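Leucine aminopeptidase (PDB 5GNE) probably acts as a zinc-dependent aminopeptidase of the M28 family, removing residues from the N-terminal end of peptides. Local coordinates at residues R154-V162 and S172-K181; L242-L253 and S316-F326. All blocks are in the same frame, centred on the assembly; numbering follows the deposited sequence.

Contact 1: R154-V162 and S172-K181; sequences RKDVESYFV and SVVTVIGKDK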
# COMPACT_ATOMS: atom_id res chain seq x y z
N ARG A 154 16.38 -6.45 -19.33
CA ARG A 154 15.67 -7.52 -18.65
C ARG A 154 14.33 -7.79 -19.36
O ARG A 154 13.42 -6.97 -19.33
CB ARG A 154 15.49 -7.09 -17.18
CG ARG A 154 15.19 -8.18 -16.21
CD ARG A 154 16.37 -9.07 -15.89
NE ARG A 154 15.86 -10.20 -15.11
CZ ARG A 154 15.90 -10.29 -13.79
NH1 ARG A 154 16.47 -9.34 -13.05
NH2 ARG A 154 15.39 -11.36 -13.20
N LYS A 155 14.23 -8.96 -19.99
CA LYS A 155 13.05 -9.34 -20.78
C LYS A 155 12.10 -10.11 -19.89
O LYS A 155 10.97 -10.43 -20.24
CB LYS A 155 13.45 -10.20 -21.98
CG LYS A 155 14.42 -9.53 -22.93
CD LYS A 155 13.75 -8.39 -23.68
CE LYS A 155 14.69 -7.77 -24.72
NZ LYS A 155 15.82 -7.01 -24.10
N ASP A 156 12.61 -10.32 -18.70
CA ASP A 156 12.13 -11.25 -17.70
C ASP A 156 10.93 -10.66 -16.92
O ASP A 156 10.62 -11.09 -15.81
CB ASP A 156 13.32 -11.54 -16.77
CG ASP A 156 13.08 -12.69 -15.87
OD1 ASP A 156 12.13 -13.45 -16.13
OD2 ASP A 156 13.84 -12.82 -14.89
N VAL A 157 10.25 -9.69 -17.52
CA VAL A 157 9.39 -8.76 -16.81
C VAL A 157 7.99 -8.66 -17.40
O VAL A 157 7.69 -9.22 -18.45
CB VAL A 157 9.99 -7.35 -16.80
CG1 VAL A 157 11.32 -7.35 -16.11
CG2 VAL A 157 10.14 -6.82 -18.23
N GLU A 158 7.12 -7.96 -16.67
CA GLU A 158 5.79 -7.66 -17.15
C GLU A 158 5.29 -6.39 -16.46
O GLU A 158 5.72 -6.09 -15.33
CB GLU A 158 4.88 -8.84 -16.87
CG GLU A 158 3.78 -9.08 -17.85
CD GLU A 158 2.98 -10.32 -17.47
OE1 GLU A 158 3.49 -11.13 -16.65
OE2 GLU A 158 1.86 -10.50 -18.01
N SER A 159 4.46 -5.60 -17.14
CA SER A 159 3.77 -4.48 -16.50
C SER A 159 2.41 -4.26 -17.13
O SER A 159 2.28 -4.27 -18.35
CB SER A 159 4.61 -3.19 -16.55
OG SER A 159 4.68 -2.67 -17.86
N TYR A 160 1.38 -4.08 -16.31
CA TYR A 160 0.04 -3.80 -16.82
C TYR A 160 -0.79 -2.94 -15.91
O TYR A 160 -0.57 -2.91 -14.70
CB TYR A 160 -0.70 -5.10 -17.10
CG TYR A 160 -0.64 -6.11 -16.00
CD1 TYR A 160 0.48 -6.93 -15.84
CD2 TYR A 160 -1.69 -6.27 -15.11
CE1 TYR A 160 0.54 -7.88 -14.83
CE2 TYR A 160 -1.64 -7.22 -14.10
CZ TYR A 160 -0.53 -8.03 -13.97
OH TYR A 160 -0.48 -8.98 -12.97
N PHE A 161 -1.75 -2.23 -16.49
CA PHE A 161 -2.76 -1.54 -15.72
C PHE A 161 -3.80 -2.51 -15.22
O PHE A 161 -4.15 -3.46 -15.90
CB PHE A 161 -3.41 -0.46 -16.55
CG PHE A 161 -2.46 0.60 -16.96
CD1 PHE A 161 -1.93 1.47 -16.02
CD2 PHE A 161 -2.06 0.72 -18.29
CE1 PHE A 161 -1.03 2.45 -16.38
CE2 PHE A 161 -1.14 1.71 -18.66
CZ PHE A 161 -0.63 2.58 -17.71
N VAL A 162 -4.30 -2.26 -14.01
CA VAL A 162 -5.50 -2.90 -13.52
C VAL A 162 -6.56 -1.84 -13.26
O VAL A 162 -6.39 -0.98 -12.40
CB VAL A 162 -5.23 -3.71 -12.27
CG1 VAL A 162 -6.57 -4.20 -11.68
CG2 VAL A 162 -4.31 -4.90 -12.60
N SER A 172 -4.59 1.18 -11.33
CA SER A 172 -3.45 0.67 -10.59
C SER A 172 -2.39 0.19 -11.58
O SER A 172 -2.71 -0.12 -12.72
CB SER A 172 -3.89 -0.48 -9.68
OG SER A 172 -4.63 0.02 -8.60
N VAL A 173 -1.15 0.04 -11.12
CA VAL A 173 -0.11 -0.49 -11.98
C VAL A 173 0.60 -1.63 -11.29
O VAL A 173 1.16 -1.47 -10.20
CB VAL A 173 0.92 0.58 -12.32
CG1 VAL A 173 2.00 -0.00 -13.23
CG2 VAL A 173 0.24 1.81 -12.95
N VAL A 174 0.59 -2.79 -11.95
CA VAL A 174 1.24 -3.99 -11.47
C VAL A 174 2.47 -4.25 -12.34
O VAL A 174 2.37 -4.27 -13.56
CB VAL A 174 0.28 -5.21 -11.54
CG1 VAL A 174 0.96 -6.52 -11.08
CG2 VAL A 174 -0.96 -4.95 -10.71
N THR A 175 3.64 -4.41 -11.71
CA THR A 175 4.86 -4.77 -12.42
C THR A 175 5.48 -5.97 -11.73
O THR A 175 5.19 -6.22 -10.55
CB THR A 175 5.89 -3.67 -12.45
OG1 THR A 175 6.50 -3.57 -11.15
CG2 THR A 175 5.24 -2.35 -12.85
N VAL A 176 6.27 -6.75 -12.47
CA VAL A 176 6.89 -7.94 -11.91
C VAL A 176 8.25 -8.17 -12.52
O VAL A 176 8.43 -8.07 -13.72
CB VAL A 176 6.03 -9.23 -12.11
CG1 VAL A 176 5.68 -9.45 -13.57
CG2 VAL A 176 6.75 -10.45 -11.55
N ILE A 177 9.22 -8.50 -11.67
CA ILE A 177 10.52 -8.91 -12.16
C ILE A 177 10.68 -10.42 -11.93
O ILE A 177 10.51 -10.93 -10.80
CB ILE A 177 11.64 -8.14 -11.48
CG1 ILE A 177 11.43 -6.64 -11.62
CG2 ILE A 177 12.97 -8.50 -12.11
CD1 ILE A 177 12.43 -5.85 -10.85
N GLY A 178 11.00 -11.13 -13.00
CA GLY A 178 11.14 -12.56 -12.96
C GLY A 178 9.80 -13.25 -13.16
O GLY A 178 9.42 -14.08 -12.35
N LYS A 179 9.10 -12.90 -14.25
CA LYS A 179 7.77 -13.45 -14.56
C LYS A 179 7.80 -14.97 -14.69
O LYS A 179 6.79 -15.64 -14.50
CB LYS A 179 7.19 -12.82 -15.83
CG LYS A 179 7.96 -13.13 -17.10
CD LYS A 179 7.16 -12.69 -18.31
CE LYS A 179 7.65 -13.35 -19.59
NZ LYS A 179 6.88 -12.85 -20.74
N ASP A 180 8.94 -15.52 -15.09
CA ASP A 180 9.04 -16.96 -15.36
C ASP A 180 9.61 -17.73 -14.17
O ASP A 180 9.79 -18.93 -14.26
CB ASP A 180 9.89 -17.25 -16.60
CG ASP A 180 9.33 -16.60 -17.86
OD1 ASP A 180 8.12 -16.76 -18.12
OD2 ASP A 180 10.13 -15.99 -18.60
N LYS A 181 9.90 -17.05 -13.07
CA LYS A 181 10.46 -17.74 -11.91
C LYS A 181 9.41 -18.65 -11.27
O LYS A 181 8.21 -18.35 -11.31
CB LYS A 181 10.98 -16.74 -10.85
CG LYS A 181 12.20 -15.92 -11.26
CD LYS A 181 13.42 -16.80 -11.35
CE LYS A 181 14.60 -16.07 -11.97
NZ LYS A 181 15.90 -16.64 -11.45
O HOH W 1 -7.30 -0.32 -9.74
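The antiparallel beta hairpin at one margin of the mixed sheet brings Tyr160 against Val174, a hydrogen-bonded pair whose two backbone bonds are 2.9 Å (Tyr160 N to Val174 O) and 3.0 Å (Val174 N to Tyr160 O). Glu158 with Val176 and Val162 with Ser172 are paired in the same way. A chi1 of 48° sets Tyr160 CG between the backbone N and the carbonyl carbon, which lays the ring over Val174: CB sits 4.0 Å from the ring centroid, 22° off the normal, a CH-pi contact over one face. Val174 CG1 lies against Tyr160 CZ at 3.6 Å, while CG2 meets Val162 CG2 at 3.8 Å. On the opposite sheet face, Phe161 CE1 lies 3.7 Å from Val173 CG2, the two side chains running alongside each other.

Beyond the paired strands, Asp156 O takes two donors from opposite faces of its carbonyl plane, Gly178 N and Lys179 N, both at 2.8 Å. Arg154 NH2 bridges to Asp156 OD2 in the guanidinium plane, while Ile177 CG2 covers one guanidinium face. Helix 132-151 packs on Val173 and Thr175. In the strand order 157-164 is outermost, and this edge hairpin borders the alpha/beta sheet of the M28 peptidase fold.

Contact 2: L242-L253 and S316-F326; sequences LIGSGYVVQDFL and SDHVNWTNEGF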
# COMPACT_ATOMS: atom_id res chain seq x y z
N LEU A 242 -9.75 2.24 -0.17
CA LEU A 242 -8.83 1.17 -0.56
C LEU A 242 -9.28 0.43 -1.82
O LEU A 242 -8.90 -0.72 -2.03
CB LEU A 242 -8.65 0.15 0.58
CG LEU A 242 -8.49 0.71 2.00
CD1 LEU A 242 -8.22 -0.42 2.99
CD2 LEU A 242 -7.44 1.77 2.05
N ILE A 243 -10.05 1.08 -2.67
CA ILE A 243 -10.65 0.35 -3.78
C ILE A 243 -9.63 -0.10 -4.85
O ILE A 243 -9.82 -1.17 -5.44
CB ILE A 243 -11.81 1.15 -4.44
CG1 ILE A 243 -12.60 0.25 -5.40
CG2 ILE A 243 -11.30 2.39 -5.12
CD1 ILE A 243 -13.78 0.91 -6.12
N GLY A 244 -8.55 0.66 -5.07
CA GLY A 244 -7.55 0.24 -6.05
C GLY A 244 -6.95 -1.13 -5.75
O GLY A 244 -7.03 -2.05 -6.61
N SER A 245 -6.38 -1.30 -4.55
CA SER A 245 -5.82 -2.58 -4.15
C SER A 245 -6.89 -3.68 -4.06
O SER A 245 -6.57 -4.86 -4.21
CB SER A 245 -5.10 -2.48 -2.79
OG SER A 245 -5.89 -1.83 -1.83
N GLY A 246 -8.12 -3.30 -3.77
CA GLY A 246 -9.25 -4.21 -3.88
C GLY A 246 -9.23 -4.92 -5.22
O GLY A 246 -9.10 -6.14 -5.32
N TYR A 247 -9.34 -4.12 -6.28
CA TYR A 247 -9.27 -4.67 -7.63
C TYR A 247 -7.99 -5.44 -7.90
O TYR A 247 -8.04 -6.51 -8.51
CB TYR A 247 -9.44 -3.54 -8.65
CG TYR A 247 -10.88 -3.08 -8.68
CD1 TYR A 247 -11.89 -3.99 -9.00
CD2 TYR A 247 -11.22 -1.77 -8.40
CE1 TYR A 247 -13.22 -3.59 -9.04
CE2 TYR A 247 -12.54 -1.37 -8.44
CZ TYR A 247 -13.53 -2.29 -8.76
OH TYR A 247 -14.85 -1.90 -8.81
N VAL A 248 -6.84 -4.92 -7.45
CA VAL A 248 -5.59 -5.63 -7.68
C VAL A 248 -5.60 -7.03 -7.01
O VAL A 248 -5.15 -8.01 -7.62
CB VAL A 248 -4.38 -4.82 -7.20
CG1 VAL A 248 -3.12 -5.66 -7.28
CG2 VAL A 248 -4.23 -3.57 -8.04
N VAL A 249 -6.06 -7.12 -5.77
CA VAL A 249 -6.07 -8.41 -5.09
C VAL A 249 -7.02 -9.39 -5.80
O VAL A 249 -6.69 -10.57 -6.01
CB VAL A 249 -6.48 -8.27 -3.61
CG1 VAL A 249 -6.54 -9.63 -2.99
CG2 VAL A 249 -5.44 -7.44 -2.88
N GLN A 250 -8.17 -8.88 -6.22
CA GLN A 250 -9.09 -9.66 -7.02
C GLN A 250 -8.41 -10.13 -8.32
O GLN A 250 -8.60 -11.28 -8.74
CB GLN A 250 -10.37 -8.86 -7.30
CG GLN A 250 -11.16 -8.56 -6.03
CD GLN A 250 -11.60 -9.83 -5.28
OE1 GLN A 250 -12.25 -10.71 -5.86
NE2 GLN A 250 -11.25 -9.92 -4.00
N ASP A 251 -7.62 -9.26 -8.94
CA ASP A 251 -6.93 -9.64 -10.18
C ASP A 251 -5.91 -10.76 -9.93
O ASP A 251 -5.81 -11.70 -10.73
CB ASP A 251 -6.24 -8.42 -10.79
CG ASP A 251 -5.66 -8.71 -12.17
OD1 ASP A 251 -6.47 -8.76 -13.13
OD2 ASP A 251 -4.42 -8.84 -12.31
N PHE A 252 -5.21 -10.71 -8.79
CA PHE A 252 -4.30 -11.79 -8.41
C PHE A 252 -5.08 -13.10 -8.15
O PHE A 252 -4.59 -14.20 -8.41
CB PHE A 252 -3.53 -11.41 -7.15
CG PHE A 252 -2.23 -10.69 -7.41
CD1 PHE A 252 -2.24 -9.38 -7.88
CD2 PHE A 252 -1.02 -11.33 -7.21
CE1 PHE A 252 -1.04 -8.72 -8.13
CE2 PHE A 252 0.18 -10.67 -7.48
CZ PHE A 252 0.17 -9.36 -7.93
N LEU A 253 -6.28 -12.97 -7.59
CA LEU A 253 -7.08 -14.13 -7.26
C LEU A 253 -7.60 -14.79 -8.54
O LEU A 253 -7.53 -16.01 -8.69
CB LEU A 253 -8.24 -13.75 -6.35
CG LEU A 253 -7.89 -13.55 -4.87
CD1 LEU A 253 -9.09 -13.06 -4.07
CD2 LEU A 253 -7.34 -14.84 -4.28
N SER A 316 -5.09 0.60 5.42
CA SER A 316 -4.33 0.78 4.21
C SER A 316 -4.42 -0.46 3.35
O SER A 316 -5.07 -1.44 3.75
CB SER A 316 -2.88 1.12 4.54
OG SER A 316 -2.20 1.59 3.39
N ASP A 317 -3.74 -0.47 2.21
CA ASP A 317 -3.99 -1.49 1.20
C ASP A 317 -3.72 -2.92 1.67
O ASP A 317 -4.31 -3.86 1.15
CB ASP A 317 -3.18 -1.19 -0.06
CG ASP A 317 -3.55 0.16 -0.66
OD1 ASP A 317 -4.72 0.30 -1.06
OD2 ASP A 317 -2.69 1.08 -0.72
N HIS A 318 -2.83 -3.07 2.65
CA HIS A 318 -2.53 -4.39 3.21
C HIS A 318 -3.80 -5.12 3.63
O HIS A 318 -3.90 -6.34 3.48
CB HIS A 318 -1.56 -4.26 4.40
CG HIS A 318 -2.12 -3.53 5.57
ND1 HIS A 318 -2.44 -2.19 5.52
CD2 HIS A 318 -2.43 -3.95 6.82
CE1 HIS A 318 -2.92 -1.81 6.69
NE2 HIS A 318 -2.92 -2.86 7.50
N VAL A 319 -4.79 -4.36 4.09
CA VAL A 319 -6.10 -4.87 4.51
C VAL A 319 -6.77 -5.71 3.43
O VAL A 319 -7.37 -6.74 3.72
CB VAL A 319 -7.00 -3.70 4.97
CG1 VAL A 319 -8.47 -4.09 5.03
CG2 VAL A 319 -6.53 -3.21 6.34
N ASN A 320 -6.72 -5.27 2.18
CA ASN A 320 -7.29 -6.08 1.10
C ASN A 320 -6.57 -7.42 0.91
O ASN A 320 -7.21 -8.45 0.64
CB ASN A 320 -7.33 -5.28 -0.18
CG ASN A 320 -8.45 -4.25 -0.17
OD1 ASN A 320 -9.57 -4.55 0.21
ND2 ASN A 320 -8.13 -3.01 -0.56
N TRP A 321 -5.26 -7.43 1.09
CA TRP A 321 -4.55 -8.70 1.04
C TRP A 321 -4.94 -9.63 2.21
O TRP A 321 -5.25 -10.80 1.99
CB TRP A 321 -3.03 -8.47 1.01
CG TRP A 321 -2.55 -7.84 -0.27
CD1 TRP A 321 -2.32 -6.51 -0.47
CD2 TRP A 321 -2.28 -8.50 -1.54
NE1 TRP A 321 -1.90 -6.30 -1.79
CE2 TRP A 321 -1.86 -7.49 -2.45
CE3 TRP A 321 -2.32 -9.83 -1.97
CZ2 TRP A 321 -1.51 -7.77 -3.78
CZ3 TRP A 321 -1.97 -10.12 -3.32
CH2 TRP A 321 -1.57 -9.09 -4.20
N THR A 322 -4.89 -9.15 3.45
CA THR A 322 -5.16 -10.05 4.55
C THR A 322 -6.63 -10.51 4.50
O THR A 322 -6.91 -11.64 4.85
CB THR A 322 -4.81 -9.47 5.93
OG1 THR A 322 -5.95 -8.86 6.54
CG2 THR A 322 -3.72 -8.48 5.81
N ASN A 323 -7.55 -9.66 4.05
CA ASN A 323 -8.94 -10.10 3.90
C ASN A 323 -9.09 -11.28 2.96
O ASN A 323 -10.05 -12.03 3.09
CB ASN A 323 -9.83 -8.98 3.38
CG ASN A 323 -10.24 -8.03 4.46
OD1 ASN A 323 -10.10 -8.35 5.61
ND2 ASN A 323 -10.76 -6.87 4.10
N GLU A 324 -8.13 -11.48 2.07
CA GLU A 324 -8.24 -12.57 1.09
C GLU A 324 -7.27 -13.70 1.38
O GLU A 324 -6.97 -14.51 0.49
CB GLU A 324 -8.00 -12.04 -0.33
CG GLU A 324 -9.08 -11.11 -0.82
CD GLU A 324 -10.41 -11.81 -1.13
OE1 GLU A 324 -10.57 -13.00 -0.80
OE2 GLU A 324 -11.29 -11.16 -1.73
N GLY A 325 -6.78 -13.76 2.61
CA GLY A 325 -5.92 -14.84 3.05
C GLY A 325 -4.44 -14.71 2.71
O GLY A 325 -3.70 -15.67 2.85
N PHE A 326 -4.00 -13.54 2.26
CA PHE A 326 -2.58 -13.37 1.99
C PHE A 326 -1.82 -12.82 3.18
O PHE A 326 -2.36 -12.03 3.94
CB PHE A 326 -2.37 -12.45 0.82
CG PHE A 326 -2.98 -12.95 -0.46
CD1 PHE A 326 -2.30 -13.84 -1.26
CD2 PHE A 326 -4.20 -12.48 -0.87
CE1 PHE A 326 -2.84 -14.26 -2.44
CE2 PHE A 326 -4.75 -12.90 -2.06
CZ PHE A 326 -4.07 -13.80 -2.85
O HOH W 2 -6.23 1.29 -3.11
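Ser245 and Asp317 meet where two helices of the M28 peptidase fold, 243-253 and 318-323, pack at 35° with their axes 8.7 Å apart. The buried end is tight and polar. Ser245 OG donates to Asp317 OD1 at 2.5 Å, on the anti side of the carboxylate, and accepts from Asn320 ND2 at 2.8 Å, nearly in the amide plane. Asn320 ND2 also makes a weak bond to Leu242 O, the carbonyl at the N-cap position; its OD1 goes to Tyr64. A water accepts from Ser245 N and donates to Asp317 OD1, so that oxygen receives two donors. Asp317 OD2 is bound by Gln264, and the Asp317 side chain touches Glu238, a zinc ligand in another structure of this protein. Ser316 OG hydrogen-bonds Asp266, which binds zinc here, placing this end of the contact in the second shell of the metal site.

Further along, the packing is apolar. Val249 CG2 stands over one face of the Trp321 indole, 3.6 Å from the five-membered ring centroid and 13° off its normal, a CH-pi contact. The far edge of the same indole points at Phe252 in a T-shaped pair, planes at 76°, with CH2 above the centre of the phenyl ring.

Gln250, Leu253, Glu324 and Phe326, all partly exposed, form the solvent side. Phe326 follows Gly325, the C-prime residue of the Schellman motif that ends helix 318-323, and its own N bonds to Trp321 O. Leu253 CD2 reaches Phe326 CZ at 3.7 Å as the two slide past in opposite directions. Gln250 NE2 bonds to Glu324 OE2 at 2.6 Å; OE2 lies in the amide plane, whereas NE2 approaches from above the carboxylate plane.

The centres of contacts 1 and 2 lie about 18 Å apart, and the two come in series along the chain: the hairpin of 154-162 and 172-181 closes before 242-253 opens. Helix 243-254 joins them physically. While one side of it takes part in contact 2, its Val248 and Asp251 also meet the hairpin: Ser172 CB lies 3.5 Å from Val248 CG2, and Tyr160 CE2 3.7 Å from Asp251 OD2. Strand 230-235 is a second shared neighbour, pairing with 170-177 and touching both helix 243-254 and Asp317. The sheet margin is therefore connected through this helix to packing beside the metal site: a bound zinc ion lies about 13 Å from the Ser172 side chain and about 5 Å from that of Ser316.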